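Long-range contact in L-Ala-D/L-Glu epimerase, a muconate lactonizing enzyme (Klebsiella pneumoniae subsp. pneumoniae MGH 78578, PDB 3FCP), which belongs to the enolase superfamily, pairing an N-terminal capping domain with a TIM-barrel-like domain that holds a magnesium ion: residues Glu8-Ile20 / Glu361-Gln373. Sequence-based numbering, arbitrary orientation.
Sequences EQIESWIVDVPTI and ELDEDKLHFYTRQ
Arg-372, which follows helix 364-370, grips the carboxylate of Asp-16 on strand 8-17; the axes of helix and strand cross at 87°. Arg-372 CB lies 3.5 Å from both Asp-16 OD2 and Ile-14 O. CG leaves CB anti to the backbone N (chi1 -178°), CG and CD pass alongside Asp-16 OD2, and a bend at chi3 (-63°) turns the guanidinium over Ile-14, whose CG2 packs on one face, 3.5 Å from Arg-372 CZ. At the edge the grip is side-on: Arg-372 NE donates to Asp-16 OD2 at 2.9 Å and NH2 to OD1; both carboxylate oxygens accept through their syn lone pairs, the two flat groups nearly coplanar. NH1 forms a salt bridge with Glu-66, while Asp-16 OD1 is also hydrogen-bonded to Ser-34 OG. Arginine suits this place because its flat head can pair with two acids at its rim and still offer a face to an aliphatic branch.

The backbones join in a single bridge between Val-15 and Thr-371: Arg-372 N donates to Ile-14 O at 2.8 Å, and Asp-16 N to Tyr-370 O. Leu-367 sets CD2 over the six-membered ring of Trp-13, a CH-pi contact 3.5 Å from the centroid, while its CD1 meets Val-15 CG2; a branched leucine serves both neighbours. Pro-18 CD comes 3.6 Å from Tyr-370 CE1, and Tyr-370 OH is hydrogen-bonded to Asp-336. Thus segment 361-373 is fastened to outer strand 7-17 of the three-stranded antiparallel sheet, and Arg-372, shared by two carboxylates, probably favours the ionised form of both.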
loop_
_atom_site.group_PDB
_atom_site.type_symbol
_atom_site.label_atom_id
_atom_site.label_comp_id
_atom_site.label_asym_id
_atom_site.label_seq_id
_atom_site.Cartn_x
_atom_site.Cartn_y
_atom_site.Cartn_z
ATOM N N GLU A 8 4.033 -38.019 36.945
ATOM C CA GLU A 8 3.247 -39.113 37.491
ATOM C C GLU A 8 1.842 -38.698 37.849
ATOM O O GLU A 8 0.900 -39.468 37.683
ATOM C CB GLU A 8 3.937 -39.713 38.719
ATOM C CG GLU A 8 5.028 -40.694 38.348
ATOM C CD GLU A 8 5.316 -41.708 39.444
ATOM O OE1 GLU A 8 5.883 -42.774 39.112
ATOM O OE2 GLU A 8 4.985 -41.443 40.623
ATOM N N GLN A 9 1.692 -37.475 38.336
ATOM C CA GLN A 9 0.371 -37.007 38.696
ATOM C C GLN A 9 0.224 -35.499 38.555
ATOM O O GLN A 9 1.197 -34.749 38.652
ATOM C CB GLN A 9 0.034 -37.420 40.133
ATOM C CG GLN A 9 -1.418 -37.163 40.492
ATOM C CD GLN A 9 -2.378 -37.947 39.602
ATOM O OE1 GLN A 9 -2.623 -39.136 39.829
ATOM N NE2 GLN A 9 -2.909 -37.288 38.571
ATOM N N ILE A 10 -1.010 -35.077 38.312
ATOM C CA ILE A 10 -1.353 -33.674 38.176
ATOM C C ILE A 10 -2.650 -33.461 38.949
ATOM O O ILE A 10 -3.654 -34.126 38.698
ATOM C CB ILE A 10 -1.559 -33.268 36.685
ATOM C CG1 ILE A 10 -0.227 -33.338 35.933
ATOM C CG2 ILE A 10 -2.124 -31.858 36.602
ATOM C CD1 ILE A 10 -0.327 -33.024 34.439
ATOM N N GLU A 11 -2.609 -32.549 39.911
ATOM C CA GLU A 11 -3.770 -32.223 40.731
ATOM C C GLU A 11 -4.076 -30.750 40.487
ATOM O O GLU A 11 -3.192 -29.992 40.101
ATOM C CB GLU A 11 -3.444 -32.394 42.216
ATOM C CG GLU A 11 -3.014 -33.782 42.659
ATOM C CD GLU A 11 -2.328 -33.747 44.017
ATOM O OE1 GLU A 11 -1.107 -33.475 44.063
ATOM O OE2 GLU A 11 -3.013 -33.971 45.042
ATOM N N SER A 12 -5.321 -30.348 40.706
ATOM C CA SER A 12 -5.699 -28.951 40.550
ATOM C C SER A 12 -6.912 -28.669 41.421
ATOM O O SER A 12 -7.735 -29.550 41.670
ATOM C CB SER A 12 -5.990 -28.604 39.081
ATOM O OG SER A 12 -7.158 -29.240 38.598
ATOM N N TRP A 13 -7.002 -27.436 41.899
ATOM C CA TRP A 13 -8.098 -27.019 42.762
ATOM C C TRP A 13 -8.515 -25.607 42.406
ATOM O O TRP A 13 -7.683 -24.797 41.988
ATOM C CB TRP A 13 -7.650 -26.981 44.220
ATOM C CG TRP A 13 -7.002 -28.222 44.740
ATOM C CD1 TRP A 13 -7.606 -29.239 45.423
ATOM C CD2 TRP A 13 -5.609 -28.542 44.688
ATOM N NE1 TRP A 13 -6.669 -30.169 45.809
ATOM C CE2 TRP A 13 -5.435 -29.766 45.369
ATOM C CE3 TRP A 13 -4.487 -27.909 44.134
ATOM C CZ2 TRP A 13 -4.181 -30.374 45.515
ATOM C CZ3 TRP A 13 -3.238 -28.515 44.279
ATOM C CH2 TRP A 13 -3.097 -29.735 44.966
ATOM N N ILE A 14 -9.801 -25.315 42.566
ATOM C CA ILE A 14 -10.281 -23.966 42.341
ATOM C C ILE A 14 -10.271 -23.424 43.758
ATOM O O ILE A 14 -10.908 -23.984 44.648
ATOM C CB ILE A 14 -11.718 -23.921 41.789
ATOM C CG1 ILE A 14 -11.753 -24.478 40.362
ATOM C CG2 ILE A 14 -12.222 -22.485 41.815
ATOM C CD1 ILE A 14 -13.128 -24.438 39.703
ATOM N N VAL A 15 -9.524 -22.352 43.969
ATOM C CA VAL A 15 -9.407 -21.759 45.289
ATOM C C VAL A 15 -10.007 -20.367 45.316
ATOM O O VAL A 15 -9.685 -19.533 44.474
ATOM C CB VAL A 15 -7.931 -21.672 45.705
ATOM C CG1 VAL A 15 -7.818 -21.146 47.114
ATOM C CG2 VAL A 15 -7.288 -23.043 45.599
ATOM N N ASP A 16 -10.893 -20.126 46.279
ATOM C CA ASP A 16 -11.520 -18.820 46.425
ATOM C C ASP A 16 -10.915 -18.148 47.644
ATOM O O ASP A 16 -11.174 -18.547 48.783
ATOM C CB ASP A 16 -13.039 -18.958 46.592
ATOM C CG ASP A 16 -13.701 -19.570 45.375
ATOM O OD1 ASP A 16 -13.363 -19.154 44.248
ATOM O OD2 ASP A 16 -14.561 -20.458 45.539
ATOM N N VAL A 17 -10.086 -17.142 47.388
ATOM C CA VAL A 17 -9.414 -16.406 48.442
ATOM C C VAL A 17 -10.036 -15.030 48.588
ATOM O O VAL A 17 -10.401 -14.395 47.597
ATOM C CB VAL A 17 -7.905 -16.253 48.142
ATOM C CG1 VAL A 17 -7.237 -17.616 48.156
ATOM C CG2 VAL A 17 -7.705 -15.589 46.786
ATOM N N PRO A 18 -10.168 -14.553 49.835
ATOM C CA PRO A 18 -10.754 -13.241 50.119
ATOM C C PRO A 18 -9.864 -12.072 49.701
ATOM O O PRO A 18 -8.638 -12.126 49.823
ATOM C CB PRO A 18 -10.973 -13.293 51.627
ATOM C CG PRO A 18 -9.797 -14.087 52.087
ATOM C CD PRO A 18 -9.765 -15.225 51.085
ATOM N N THR A 19 -10.501 -11.018 49.208
ATOM C CA THR A 19 -9.804 -9.816 48.779
ATOM C C THR A 19 -9.941 -8.746 49.861
ATOM O O THR A 19 -10.798 -8.848 50.743
ATOM C CB THR A 19 -10.415 -9.266 47.490
ATOM O OG1 THR A 19 -11.773 -8.885 47.743
ATOM C CG2 THR A 19 -10.383 -10.319 46.391
ATOM N N ILE A 20 -9.101 -7.718 49.790
ATOM C CA ILE A 20 -9.140 -6.629 50.759
ATOM C C ILE A 20 -10.378 -5.758 50.532
ATOM O O ILE A 20 -10.862 -5.623 49.403
ATOM C CB ILE A 20 -7.884 -5.737 50.650
ATOM C CG1 ILE A 20 -7.785 -5.148 49.237
ATOM C CG2 ILE A 20 -6.640 -6.549 50.986
ATOM C CD1 ILE A 20 -6.621 -4.184 49.037
ATOM N N GLU A 361 6.285 -21.833 48.268
ATOM C CA GLU A 361 5.801 -23.161 48.628
ATOM C C GLU A 361 4.312 -23.139 48.953
ATOM O O GLU A 361 3.793 -22.160 49.492
ATOM C CB GLU A 361 6.583 -23.664 49.847
ATOM C CG GLU A 361 6.799 -25.164 49.902
ATOM C CD GLU A 361 7.810 -25.647 48.873
ATOM O OE1 GLU A 361 7.511 -25.585 47.664
ATOM O OE2 GLU A 361 8.911 -26.081 49.275
ATOM N N LEU A 362 3.634 -24.234 48.638
ATOM C CA LEU A 362 2.207 -24.359 48.895
ATOM C C LEU A 362 1.923 -24.607 50.379
ATOM O O LEU A 362 2.591 -25.420 51.021
ATOM C CB LEU A 362 1.651 -25.518 48.072
ATOM C CG LEU A 362 0.175 -25.516 47.691
ATOM C CD1 LEU A 362 -0.135 -24.279 46.860
ATOM C CD2 LEU A 362 -0.139 -26.783 46.900
ATOM N N ASP A 363 0.944 -23.888 50.922
ATOM C CA ASP A 363 0.539 -24.051 52.318
ATOM C C ASP A 363 -0.702 -24.937 52.242
ATOM O O ASP A 363 -1.810 -24.443 52.030
ATOM C CB ASP A 363 0.173 -22.698 52.937
ATOM C CG ASP A 363 -0.208 -22.805 54.411
ATOM O OD1 ASP A 363 -0.831 -23.817 54.805
ATOM O OD2 ASP A 363 0.101 -21.865 55.176
ATOM N N GLU A 364 -0.512 -26.245 52.396
ATOM C CA GLU A 364 -1.622 -27.185 52.299
ATOM C C GLU A 364 -2.822 -26.874 53.180
ATOM O O GLU A 364 -3.965 -27.036 52.751
ATOM C CB GLU A 364 -1.137 -28.612 52.563
ATOM C CG GLU A 364 -0.466 -29.248 51.353
ATOM C CD GLU A 364 -0.321 -30.748 51.488
ATOM O OE1 GLU A 364 0.480 -31.193 52.341
ATOM O OE2 GLU A 364 -1.015 -31.485 50.745
ATOM N N ASP A 365 -2.578 -26.423 54.404
ATOM C CA ASP A 365 -3.686 -26.106 55.291
ATOM C C ASP A 365 -4.553 -25.019 54.669
ATOM O O ASP A 365 -5.774 -25.122 54.667
ATOM C CB ASP A 365 -3.172 -25.665 56.665
ATOM C CG ASP A 365 -2.559 -26.812 57.449
ATOM O OD1 ASP A 365 -3.102 -27.936 57.366
ATOM O OD2 ASP A 365 -1.548 -26.592 58.152
ATOM N N LYS A 366 -3.921 -23.981 54.134
ATOM C CA LYS A 366 -4.668 -22.904 53.499
ATOM C C LYS A 366 -5.297 -23.390 52.193
ATOM O O LYS A 366 -6.446 -23.070 51.888
ATOM C CB LYS A 366 -3.753 -21.707 53.230
ATOM C CG LYS A 366 -3.462 -20.856 54.458
ATOM C CD LYS A 366 -2.705 -19.601 54.075
ATOM C CE LYS A 366 -2.604 -18.629 55.234
ATOM N NZ LYS A 366 -1.950 -19.256 56.406
ATOM N N LEU A 367 -4.543 -24.169 51.425
ATOM C CA LEU A 367 -5.053 -24.686 50.162
ATOM C C LEU A 367 -6.396 -25.357 50.381
ATOM O O LEU A 367 -7.377 -25.037 49.710
ATOM C CB LEU A 367 -4.081 -25.699 49.557
ATOM C CG LEU A 367 -4.569 -26.363 48.262
ATOM C CD1 LEU A 367 -4.777 -25.305 47.178
ATOM C CD2 LEU A 367 -3.553 -27.403 47.812
ATOM N N HIS A 368 -6.436 -26.288 51.328
ATOM C CA HIS A 368 -7.660 -27.014 51.626
ATOM C C HIS A 368 -8.737 -26.104 52.209
ATOM O O HIS A 368 -9.911 -26.234 51.877
ATOM C CB HIS A 368 -7.358 -28.175 52.582
ATOM C CG HIS A 368 -6.372 -29.162 52.031
ATOM N ND1 HIS A 368 -6.518 -29.748 50.790
ATOM C CD2 HIS A 368 -5.223 -29.660 52.548
ATOM C CE1 HIS A 368 -5.502 -30.564 50.567
ATOM N NE2 HIS A 368 -4.701 -30.528 51.617
ATOM N N PHE A 369 -8.339 -25.171 53.063
ATOM C CA PHE A 369 -9.302 -24.261 53.667
ATOM C C PHE A 369 -10.033 -23.434 52.610
ATOM O O PHE A 369 -11.252 -23.293 52.661
ATOM C CB PHE A 369 -8.597 -23.320 54.645
ATOM C CG PHE A 369 -9.533 -22.420 55.405
ATOM C CD1 PHE A 369 -10.342 -22.929 56.418
ATOM C CD2 PHE A 369 -9.617 -21.063 55.098
ATOM C CE1 PHE A 369 -11.223 -22.100 57.119
ATOM C CE2 PHE A 369 -10.493 -20.225 55.791
ATOM C CZ PHE A 369 -11.299 -20.746 56.805
ATOM N N TYR A 370 -9.286 -22.894 51.647
ATOM C CA TYR A 370 -9.882 -22.061 50.604
ATOM C C TYR A 370 -10.380 -22.781 49.350
ATOM O O TYR A 370 -10.955 -22.150 48.463
ATOM C CB TYR A 370 -8.899 -20.953 50.207
ATOM C CG TYR A 370 -8.622 -19.968 51.320
ATOM C CD1 TYR A 370 -9.644 -19.176 51.844
ATOM C CD2 TYR A 370 -7.344 -19.842 51.867
ATOM C CE1 TYR A 370 -9.400 -18.278 52.889
ATOM C CE2 TYR A 370 -7.091 -18.946 52.911
ATOM C CZ TYR A 370 -8.125 -18.169 53.413
ATOM O OH TYR A 370 -7.883 -17.276 54.432
ATOM N N THR A 371 -10.175 -24.090 49.267
ATOM C CA THR A 371 -10.640 -24.829 48.098
ATOM C C THR A 371 -12.155 -24.712 48.016
ATOM O O THR A 371 -12.854 -24.878 49.018
ATOM C CB THR A 371 -10.265 -26.323 48.175
ATOM O OG1 THR A 371 -8.843 -26.465 48.123
ATOM C CG2 THR A 371 -10.881 -27.091 47.012
ATOM N N ARG A 372 -12.659 -24.423 46.823
ATOM C CA ARG A 372 -14.095 -24.282 46.614
ATOM C C ARG A 372 -14.841 -25.557 47.001
ATOM O O ARG A 372 -15.844 -25.508 47.713
ATOM C CB ARG A 372 -14.381 -23.939 45.150
ATOM C CG ARG A 372 -15.853 -23.723 44.843
ATOM C CD ARG A 372 -16.055 -23.238 43.420
ATOM N NE ARG A 372 -15.433 -21.937 43.195
ATOM C CZ ARG A 372 -15.507 -21.263 42.052
ATOM N NH1 ARG A 372 -16.179 -21.770 41.023
ATOM N NH2 ARG A 372 -14.914 -20.082 41.938
ATOM N N GLN A 373 -14.346 -26.695 46.525
ATOM C CA GLN A 373 -14.962 -27.985 46.822
ATOM C C GLN A 373 -14.008 -29.146 46.543
ATOM O O GLN A 373 -13.706 -29.897 47.498
ATOM C CB GLN A 373 -16.238 -28.173 45.996
ATOM C CG GLN A 373 -16.797 -29.589 46.053
ATOM C CD GLN A 373 -17.972 -29.794 45.122
ATOM O OE1 GLN A 373 -19.075 -29.305 45.376
ATOM N NE2 GLN A 373 -17.741 -30.513 44.029
#